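Local coordinates for uncharacterized protein (Neisseria meningitidis serogroup B, PDB 3NYM) that is of unknown function but folds as an all-helical chain that pairs with a second copy of itself, at residues Q21-T26 with S109-A114; I15-Y20 with F121-L126; E69-A74 with N85-A90. One frame throughout, in Å; residues are numbered along the deposited sequence.

How the contacts relate
Followed from the N terminus, the chain first enters helix 13-20, whose last turns take part in contact 2, and runs straight into the loop 21-26 of contact 1. Contact 3 then closes a short hairpin between helix 64-76 and the start of the long helix 83-113. The far end of that helix returns to close contact 1, and the tail after it closes contact 2. The three loops are therefore concentric, with contact 3 innermost and contact 2 outermost. Contacts 1 and 2 touch, their centres about 7 Å apart, whereas the centres of contacts 1 and 3, at opposite ends of helix 83-113, are about 40 Å apart. All three reach the second subunit.

Contact 1: residues Q21-T26 with S109-A114; sequences QGFDLT and STLLSA
Gln-21 meets the end of helix 83-113 with its side-chain amide, one side of it used directly and the other through water. Its chain, extended beyond CG (chi2 -172°), carries NE2 to 2.8 Å from Leu-111 O, in a hydrogen bond with an N-H...O angle of 158°. The acceptor lies almost in the amide plane of Gln-21. On the other side of the amide, OE1 packs 3.6 Å from Ala-114 CB and takes a hydrogen bond from a water that also donates to Thr-110 O. Gly-22, with positive phi, is the C-prime residue of the Schellman motif that ends helix 13-20. The next residue, Phe-23, turns its ring back toward helix 83-113, where CZ lies 4.1 Å from Leu-111 CD2 in an oblique apolar contact; Trp-43 meets the same ring. Ala-114 is the first residue to leave the helical conformation, also with positive phi. At this helix C terminus, then, one buried glutamine amide helps to satisfy Leu-111 O, which has Trp-123 NE1 as a second donor, and is linked by a water to Thr-110 O, to which Ser-113 OG is also bonded.

Contact 2: residues I15-Y20 with F121-L126; sequences INVGLY and FSWPSL
The C-terminal tail packs as an irregular segment against the last turns of helix 13-20, and two aromatic residues, Phe-121 and Trp-123, make the contact. Phe-121 reaches the helix end at Tyr-20. With its CG swung opposite the backbone N (chi1 176°), the ring brings CE2 to 4.0 Å from Tyr-20 CB, while Phe-121 CB lies 3.5 Å from Tyr-20 O. Asn-119 ND2, just before the tail segment, donates to that carbonyl, one side-chain bond tying it to the helix end. Further along, Trp-123 offers the edge of its indole to Val-17: CG1 sits near the ring plane, 3.8 Å from CZ2, and the two side chains cross at about a right angle. Within the tail, the phenyl ring of Phe-121 stands almost upright on the indole, edge to its face, with CE1 3.5 Å above the plane and over its centre. The indole is also held at its polar side, since NE1 donates to Leu-111 O. Trp-123 therefore bridges helix 13-20 and the end of helix 83-113, while the second subunit approaches from its own helix 64-76, placing Leu-75 against Val-17, and contributes Phe-80, whose ring meets that of Tyr-20 edge-to-face.

Contact 3: residues E69-A74 with N85-A90; sequences EVCQLA and NSLFMA
Segments 69-74 and 85-90 run nearly antiparallel, their helix axes 8.4 Å apart at closest approach with an angle of 163° between their directions, and the backbones come nearest at Cys-71 and Ser-86, whose CA atoms are 5.2 Å apart. Small side chains permit this closeness. Ser-86 CB lies 3.9 Å from Cys-71 CB and 3.7 Å from Cys-71 N, so the serine packs directly on the neighbouring backbone. Its OG turns back along its own chain to a hydrogen bond with Ile-82 O, just ahead of the helix. The two segments belong to a helical hairpin: the chain turns after helix 64-76, the first turns of helix 83-113 run back alongside it, and the connecting residues place Ile-82 against Val-70 and Ala-74. Next to the serine, Cys-71 holds SG trans to the main-chain nitrogen (chi1 176°), pointing it across at Leu-87, whose CG is 3.8 Å from the sulfur in an apolar contact. Leu-87 also packs on Met-68 of helix 64-76. The second subunit meets this same part of the hairpin, setting its Val-17 on Cys-71 and its Leu-112 on Leu-87, while its Asn-16 donates a hydrogen bond through ND2 to Gln-72 OE1.

Contact 1: residues Q21-T26 with S109-A114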
loop_
_atom_site.group_PDB
_atom_site.type_symbol
_atom_site.label_atom_id
_atom_site.label_comp_id
_atom_site.label_asym_id
_atom_site.label_seq_id
_atom_site.Cartn_x
_atom_site.Cartn_y
_atom_site.Cartn_z
ATOM N N GLN A 21 -6.629 -23.623 -12.091
ATOM C CA GLN A 21 -5.458 -23.728 -12.959
ATOM C C GLN A 21 -4.633 -24.971 -12.667
ATOM O O GLN A 21 -3.553 -25.153 -13.225
ATOM C CB GLN A 21 -4.592 -22.462 -12.861
ATOM C CG GLN A 21 -5.367 -21.205 -13.154
ATOM C CD GLN A 21 -4.501 -19.972 -13.246
ATOM O OE1 GLN A 21 -3.274 -20.054 -13.276
ATOM N NE2 GLN A 21 -5.140 -18.816 -13.314
ATOM N N GLY A 22 -5.138 -25.818 -11.779
ATOM C CA GLY A 22 -4.514 -27.104 -11.528
ATOM C C GLY A 22 -3.448 -27.134 -10.447
ATOM O O GLY A 22 -2.691 -28.106 -10.352
ATOM N N PHE A 23 -3.377 -26.094 -9.622
ATOM C CA PHE A 23 -2.440 -26.112 -8.498
ATOM C C PHE A 23 -3.051 -25.610 -7.189
ATOM O O PHE A 23 -4.039 -24.882 -7.185
ATOM C CB PHE A 23 -1.136 -25.370 -8.829
ATOM C CG PHE A 23 -1.333 -23.942 -9.237
ATOM C CD1 PHE A 23 -1.489 -22.947 -8.286
ATOM C CD2 PHE A 23 -1.356 -23.587 -10.579
ATOM C CE1 PHE A 23 -1.673 -21.629 -8.666
ATOM C CE2 PHE A 23 -1.538 -22.265 -10.963
ATOM C CZ PHE A 23 -1.696 -21.291 -10.006
ATOM N N ASP A 24 -2.449 -26.029 -6.083
ATOM C CA ASP A 24 -2.964 -25.756 -4.744
ATOM C C ASP A 24 -1.968 -24.888 -3.995
ATOM O O ASP A 24 -0.965 -25.391 -3.498
ATOM C CB ASP A 24 -3.161 -27.071 -3.980
ATOM C CG ASP A 24 -3.702 -26.861 -2.573
ATOM O OD1 ASP A 24 -3.789 -25.701 -2.118
ATOM O OD2 ASP A 24 -4.040 -27.863 -1.915
ATOM N N LEU A 25 -2.247 -23.593 -3.907
ATOM C CA LEU A 25 -1.292 -22.651 -3.323
ATOM C C LEU A 25 -1.047 -22.904 -1.840
ATOM O O LEU A 25 -0.047 -22.439 -1.286
ATOM C CB LEU A 25 -1.737 -21.196 -3.553
ATOM C CG LEU A 25 -1.578 -20.704 -4.996
ATOM C CD1 LEU A 25 -2.254 -19.345 -5.219
ATOM C CD2 LEU A 25 -0.102 -20.661 -5.377
ATOM N N THR A 26 -1.950 -23.636 -1.190
ATOM C CA THR A 26 -1.764 -23.927 0.232
ATOM C C THR A 26 -0.624 -24.907 0.462
ATOM O O THR A 26 -0.159 -25.054 1.583
ATOM C CB THR A 26 -3.044 -24.451 0.914
ATOM O OG1 THR A 26 -3.388 -25.729 0.382
ATOM C CG2 THR A 26 -4.206 -23.487 0.695
ATOM N N SER A 109 -1.933 -10.637 -10.683
ATOM C CA SER A 109 -1.447 -10.531 -12.051
ATOM C C SER A 109 -0.929 -11.882 -12.545
ATOM O O SER A 109 -1.113 -12.246 -13.710
ATOM C CB SER A 109 -0.339 -9.478 -12.109
ATOM O OG SER A 109 0.436 -9.603 -13.280
ATOM N N THR A 110 -0.292 -12.637 -11.654
ATOM C CA THR A 110 0.223 -13.955 -12.012
ATOM C C THR A 110 -0.906 -14.960 -12.289
ATOM O O THR A 110 -0.795 -15.825 -13.164
ATOM C CB THR A 110 1.156 -14.494 -10.915
ATOM O OG1 THR A 110 2.208 -13.546 -10.686
ATOM C CG2 THR A 110 1.753 -15.815 -11.335
ATOM N N LEU A 111 -1.997 -14.839 -11.540
ATOM C CA LEU A 111 -3.152 -15.688 -11.761
ATOM C C LEU A 111 -3.852 -15.306 -13.060
ATOM O O LEU A 111 -4.282 -16.176 -13.808
ATOM C CB LEU A 111 -4.112 -15.581 -10.578
ATOM C CG LEU A 111 -3.595 -16.305 -9.331
ATOM C CD1 LEU A 111 -4.308 -15.830 -8.082
ATOM C CD2 LEU A 111 -3.766 -17.816 -9.523
ATOM N N LEU A 112 -3.959 -14.004 -13.323
ATOM C CA LEU A 112 -4.609 -13.513 -14.543
ATOM C C LEU A 112 -3.872 -13.934 -15.811
ATOM O O LEU A 112 -4.489 -14.110 -16.857
ATOM C CB LEU A 112 -4.740 -11.986 -14.516
ATOM C CG LEU A 112 -5.945 -11.385 -13.796
ATOM C CD1 LEU A 112 -5.773 -9.884 -13.661
ATOM C CD2 LEU A 112 -7.218 -11.696 -14.553
ATOM N N SER A 113 -2.552 -14.070 -15.727
ATOM C CA SER A 113 -1.766 -14.506 -16.874
ATOM C C SER A 113 -1.787 -16.025 -16.993
ATOM O O SER A 113 -1.473 -16.576 -18.048
ATOM C CB SER A 113 -0.316 -14.044 -16.727
ATOM O OG SER A 113 0.380 -14.881 -15.821
ATOM N N ALA A 114 -2.142 -16.692 -15.895
ATOM C CA ALA A 114 -2.177 -18.156 -15.818
ATOM C C ALA A 114 -0.845 -18.798 -16.208
ATOM O O ALA A 114 -0.808 -19.918 -16.718
ATOM C CB ALA A 114 -3.318 -18.720 -16.670
HETATM O O HOH W 1 -0.576 -18.845 -12.882
#

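Contact 2: residues I15-Y20 with F121-L126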
loop_
_atom_site.group_PDB
_atom_site.type_symbol
_atom_site.label_atom_id
_atom_site.label_comp_id
_atom_site.label_asym_id
_atom_site.label_seq_id
_atom_site.Cartn_x
_atom_site.Cartn_y
_atom_site.Cartn_z
ATOM N N ILE A 15 -6.660 -18.578 -3.761
ATOM C CA ILE A 15 -6.353 -20.013 -3.748
ATOM C C ILE A 15 -7.318 -20.766 -4.672
ATOM O O ILE A 15 -6.892 -21.612 -5.464
ATOM C CB ILE A 15 -6.399 -20.593 -2.324
ATOM C CG1 ILE A 15 -5.247 -20.037 -1.482
ATOM C CG2 ILE A 15 -6.347 -22.117 -2.364
ATOM C CD1 ILE A 15 -5.443 -20.219 0.009
ATOM N N ASN A 16 -8.608 -20.436 -4.599
ATOM C CA ASN A 16 -9.604 -21.054 -5.478
ATOM C C ASN A 16 -9.306 -20.822 -6.957
ATOM O O ASN A 16 -9.453 -21.720 -7.777
ATOM C CB ASN A 16 -11.018 -20.563 -5.154
ATOM C CG ASN A 16 -11.525 -21.086 -3.828
ATOM O OD1 ASN A 16 -11.033 -22.096 -3.318
ATOM N ND2 ASN A 16 -12.523 -20.408 -3.264
ATOM N N VAL A 17 -8.892 -19.610 -7.301
ATOM C CA VAL A 17 -8.555 -19.331 -8.694
ATOM C C VAL A 17 -7.402 -20.227 -9.134
ATOM O O VAL A 17 -7.411 -20.793 -10.231
ATOM C CB VAL A 17 -8.185 -17.850 -8.903
ATOM C CG1 VAL A 17 -7.729 -17.612 -10.336
ATOM C CG2 VAL A 17 -9.372 -16.964 -8.561
ATOM N N GLY A 18 -6.413 -20.364 -8.262
ATOM C CA GLY A 18 -5.294 -21.248 -8.523
ATOM C C GLY A 18 -5.732 -22.677 -8.793
ATOM O O GLY A 18 -5.185 -23.350 -9.674
ATOM N N LEU A 19 -6.719 -23.151 -8.038
ATOM C CA LEU A 19 -7.175 -24.536 -8.186
ATOM C C LEU A 19 -7.778 -24.776 -9.568
ATOM O O LEU A 19 -7.640 -25.863 -10.127
ATOM C CB LEU A 19 -8.174 -24.918 -7.089
ATOM C CG LEU A 19 -7.605 -24.937 -5.671
ATOM C CD1 LEU A 19 -8.714 -25.106 -4.642
ATOM C CD2 LEU A 19 -6.556 -26.035 -5.534
ATOM N N TYR A 20 -8.446 -23.769 -10.125
ATOM C CA TYR A 20 -8.957 -23.898 -11.488
ATOM C C TYR A 20 -7.803 -24.116 -12.458
ATOM O O TYR A 20 -7.961 -24.744 -13.499
ATOM C CB TYR A 20 -9.816 -22.685 -11.887
ATOM C CG TYR A 20 -11.212 -22.783 -11.315
ATOM C CD1 TYR A 20 -12.166 -23.604 -11.912
ATOM C CD2 TYR A 20 -11.562 -22.104 -10.152
ATOM C CE1 TYR A 20 -13.436 -23.733 -11.381
ATOM C CE2 TYR A 20 -12.837 -22.226 -9.608
ATOM C CZ TYR A 20 -13.769 -23.041 -10.229
ATOM O OH TYR A 20 -15.039 -23.170 -9.701
ATOM N N PHE A 121 -6.384 -24.966 -18.485
ATOM C CA PHE A 121 -7.174 -23.785 -18.162
ATOM C C PHE A 121 -6.725 -22.575 -18.968
ATOM O O PHE A 121 -5.528 -22.306 -19.097
ATOM C CB PHE A 121 -7.090 -23.440 -16.677
ATOM C CG PHE A 121 -7.825 -22.174 -16.320
ATOM C CD1 PHE A 121 -7.217 -20.941 -16.465
ATOM C CD2 PHE A 121 -9.133 -22.219 -15.856
ATOM C CE1 PHE A 121 -7.902 -19.765 -16.142
ATOM C CE2 PHE A 121 -9.819 -21.055 -15.528
ATOM C CZ PHE A 121 -9.200 -19.827 -15.673
ATOM N N SER A 122 -7.699 -21.839 -19.495
ATOM C CA SER A 122 -7.425 -20.602 -20.208
ATOM C C SER A 122 -8.540 -19.602 -19.939
ATOM O O SER A 122 -9.711 -19.955 -19.994
ATOM C CB SER A 122 -7.315 -20.868 -21.711
ATOM O OG SER A 122 -6.891 -19.704 -22.393
ATOM N N TRP A 123 -8.184 -18.359 -19.629
ATOM C CA TRP A 123 -9.187 -17.320 -19.453
ATOM C C TRP A 123 -9.821 -16.981 -20.804
ATOM O O TRP A 123 -9.126 -16.953 -21.824
ATOM C CB TRP A 123 -8.554 -16.057 -18.878
ATOM C CG TRP A 123 -8.032 -16.188 -17.471
ATOM C CD1 TRP A 123 -6.718 -16.247 -17.081
ATOM C CD2 TRP A 123 -8.813 -16.239 -16.264
ATOM N NE1 TRP A 123 -6.637 -16.334 -15.702
ATOM C CE2 TRP A 123 -7.905 -16.330 -15.181
ATOM C CE3 TRP A 123 -10.185 -16.205 -15.994
ATOM C CZ2 TRP A 123 -8.334 -16.409 -13.848
ATOM C CZ3 TRP A 123 -10.608 -16.267 -14.664
ATOM C CH2 TRP A 123 -9.681 -16.373 -13.610
ATOM N N PRO A 124 -11.136 -16.706 -20.810
ATOM C CA PRO A 124 -11.871 -16.300 -22.023
ATOM C C PRO A 124 -11.371 -14.955 -22.548
ATOM O O PRO A 124 -10.982 -14.112 -21.743
ATOM C CB PRO A 124 -13.312 -16.122 -21.528
ATOM C CG PRO A 124 -13.371 -16.733 -20.178
ATOM C CD PRO A 124 -11.988 -16.695 -19.611
ATOM N N SER A 125 -11.384 -14.740 -23.860
ATOM C CA SER A 125 -10.978 -13.441 -24.394
ATOM C C SER A 125 -12.041 -12.376 -24.088
ATOM O O SER A 125 -13.239 -12.662 -24.111
ATOM C CB SER A 125 -10.717 -13.526 -25.900
ATOM O OG SER A 125 -10.242 -12.287 -26.405
ATOM N N LEU A 126 -11.600 -11.155 -23.795
ATOM C CA LEU A 126 -12.516 -10.065 -23.463
ATOM C C LEU A 126 -12.349 -8.878 -24.414
ATOM O O LEU A 126 -12.666 -8.965 -25.604
ATOM C CB LEU A 126 -12.306 -9.622 -22.010
ATOM C CG LEU A 126 -13.475 -9.780 -21.032
ATOM C CD1 LEU A 126 -14.390 -10.899 -21.468
ATOM C CD2 LEU A 126 -12.978 -10.014 -19.605
#

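Contact 3: residues E69-A74 with N85-A90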
loop_
_atom_site.group_PDB
_atom_site.type_symbol
_atom_site.label_atom_id
_atom_site.label_comp_id
_atom_site.label_asym_id
_atom_site.label_seq_id
_atom_site.Cartn_x
_atom_site.Cartn_y
_atom_site.Cartn_z
ATOM N N GLU A 69 3.607 8.788 16.072
ATOM C CA GLU A 69 3.190 9.340 17.365
ATOM C C GLU A 69 4.415 9.768 18.164
ATOM O O GLU A 69 4.374 10.766 18.888
ATOM C CB GLU A 69 2.356 8.330 18.171
ATOM C CG GLU A 69 1.171 7.691 17.405
ATOM C CD GLU A 69 0.025 8.659 17.087
ATOM O OE1 GLU A 69 0.091 9.831 17.513
ATOM O OE2 GLU A 69 -0.948 8.241 16.410
ATOM N N VAL A 70 5.500 9.005 18.033
ATOM C CA VAL A 70 6.758 9.354 18.682
ATOM C C VAL A 70 7.318 10.622 18.055
ATOM O O VAL A 70 7.895 11.462 18.751
ATOM C CB VAL A 70 7.790 8.209 18.592
ATOM C CG1 VAL A 70 9.157 8.684 19.022
ATOM C CG2 VAL A 70 7.355 7.020 19.458
ATOM N N CYS A 71 7.150 10.763 16.741
ATOM C CA CYS A 71 7.579 11.983 16.057
ATOM C C CYS A 71 6.908 13.231 16.653
ATOM O O CYS A 71 7.584 14.209 16.993
ATOM C CB CYS A 71 7.294 11.893 14.555
ATOM S SG CYS A 71 7.696 13.403 13.636
ATOM N N GLN A 72 5.585 13.185 16.800
ATOM C CA GLN A 72 4.854 14.313 17.364
ATOM C C GLN A 72 5.310 14.599 18.792
ATOM O O GLN A 72 5.480 15.745 19.169
ATOM C CB GLN A 72 3.346 14.066 17.346
ATOM C CG GLN A 72 2.552 15.224 17.938
ATOM C CD GLN A 72 2.657 16.488 17.089
ATOM O OE1 GLN A 72 2.200 16.515 15.943
ATOM N NE2 GLN A 72 3.257 17.542 17.649
ATOM N N LEU A 73 5.497 13.555 19.590
ATOM C CA LEU A 73 5.969 13.749 20.956
ATOM C C LEU A 73 7.341 14.410 20.966
ATOM O O LEU A 73 7.606 15.269 21.790
ATOM C CB LEU A 73 6.011 12.425 21.725
ATOM C CG LEU A 73 4.655 11.780 22.001
ATOM C CD1 LEU A 73 4.835 10.490 22.781
ATOM C CD2 LEU A 73 3.740 12.749 22.742
ATOM N N ALA A 74 8.208 14.006 20.043
ATOM C CA ALA A 74 9.531 14.604 19.938
ATOM C C ALA A 74 9.420 16.089 19.569
ATOM O O ALA A 74 10.135 16.937 20.123
ATOM C CB ALA A 74 10.379 13.850 18.916
ATOM N N ASN A 85 14.514 10.702 13.405
ATOM C CA ASN A 85 14.590 9.230 13.333
ATOM C C ASN A 85 13.216 8.575 13.236
ATOM O O ASN A 85 13.008 7.636 12.462
ATOM C CB ASN A 85 15.363 8.655 14.519
ATOM C CG ASN A 85 15.432 7.147 14.465
ATOM O OD1 ASN A 85 14.720 6.452 15.196
ATOM N ND2 ASN A 85 16.254 6.630 13.556
ATOM N N SER A 86 12.275 9.084 14.025
ATOM C CA SER A 86 10.920 8.557 14.035
ATOM C C SER A 86 10.219 8.733 12.687
ATOM O O SER A 86 9.525 7.834 12.224
ATOM C CB SER A 86 10.114 9.208 15.156
ATOM O OG SER A 86 10.694 8.895 16.412
ATOM N N LEU A 87 10.391 9.891 12.062
ATOM C CA LEU A 87 9.874 10.106 10.703
ATOM C C LEU A 87 10.489 9.137 9.711
ATOM O O LEU A 87 9.807 8.619 8.820
ATOM C CB LEU A 87 10.175 11.531 10.227
ATOM C CG LEU A 87 9.062 12.561 10.169
ATOM C CD1 LEU A 87 9.603 13.823 9.509
ATOM C CD2 LEU A 87 7.874 12.027 9.407
ATOM N N PHE A 88 11.792 8.908 9.851
ATOM C CA PHE A 88 12.509 7.991 8.971
ATOM C C PHE A 88 11.919 6.594 9.076
ATOM O O PHE A 88 11.648 5.933 8.061
ATOM C CB PHE A 88 13.997 7.967 9.332
ATOM C CG PHE A 88 14.765 6.885 8.649
ATOM C CD1 PHE A 88 15.173 7.026 7.335
ATOM C CD2 PHE A 88 15.094 5.720 9.329
ATOM C CE1 PHE A 88 15.890 6.015 6.703
ATOM C CE2 PHE A 88 15.811 4.714 8.707
ATOM C CZ PHE A 88 16.211 4.862 7.393
HETATM N N MSE A 89 11.700 6.143 10.306
HETATM C CA MSE A 89 11.157 4.802 10.511
HETATM C C MSE A 89 9.696 4.720 10.049
HETATM O O MSE A 89 9.280 3.703 9.489
HETATM C CB MSE A 89 11.310 4.358 11.963
HETATM C CG MSE A 89 12.770 4.129 12.371
HETATM SE SE MSE A 89 13.629 2.682 11.362
HETATM C CE MSE A 89 12.535 1.206 12.004
ATOM N N ALA A 90 8.916 5.772 10.280
ATOM C CA ALA A 90 7.553 5.813 9.706
ATOM C C ALA A 90 7.604 5.636 8.193
ATOM O O ALA A 90 6.773 4.932 7.601
ATOM C CB ALA A 90 6.833 7.124 10.055
#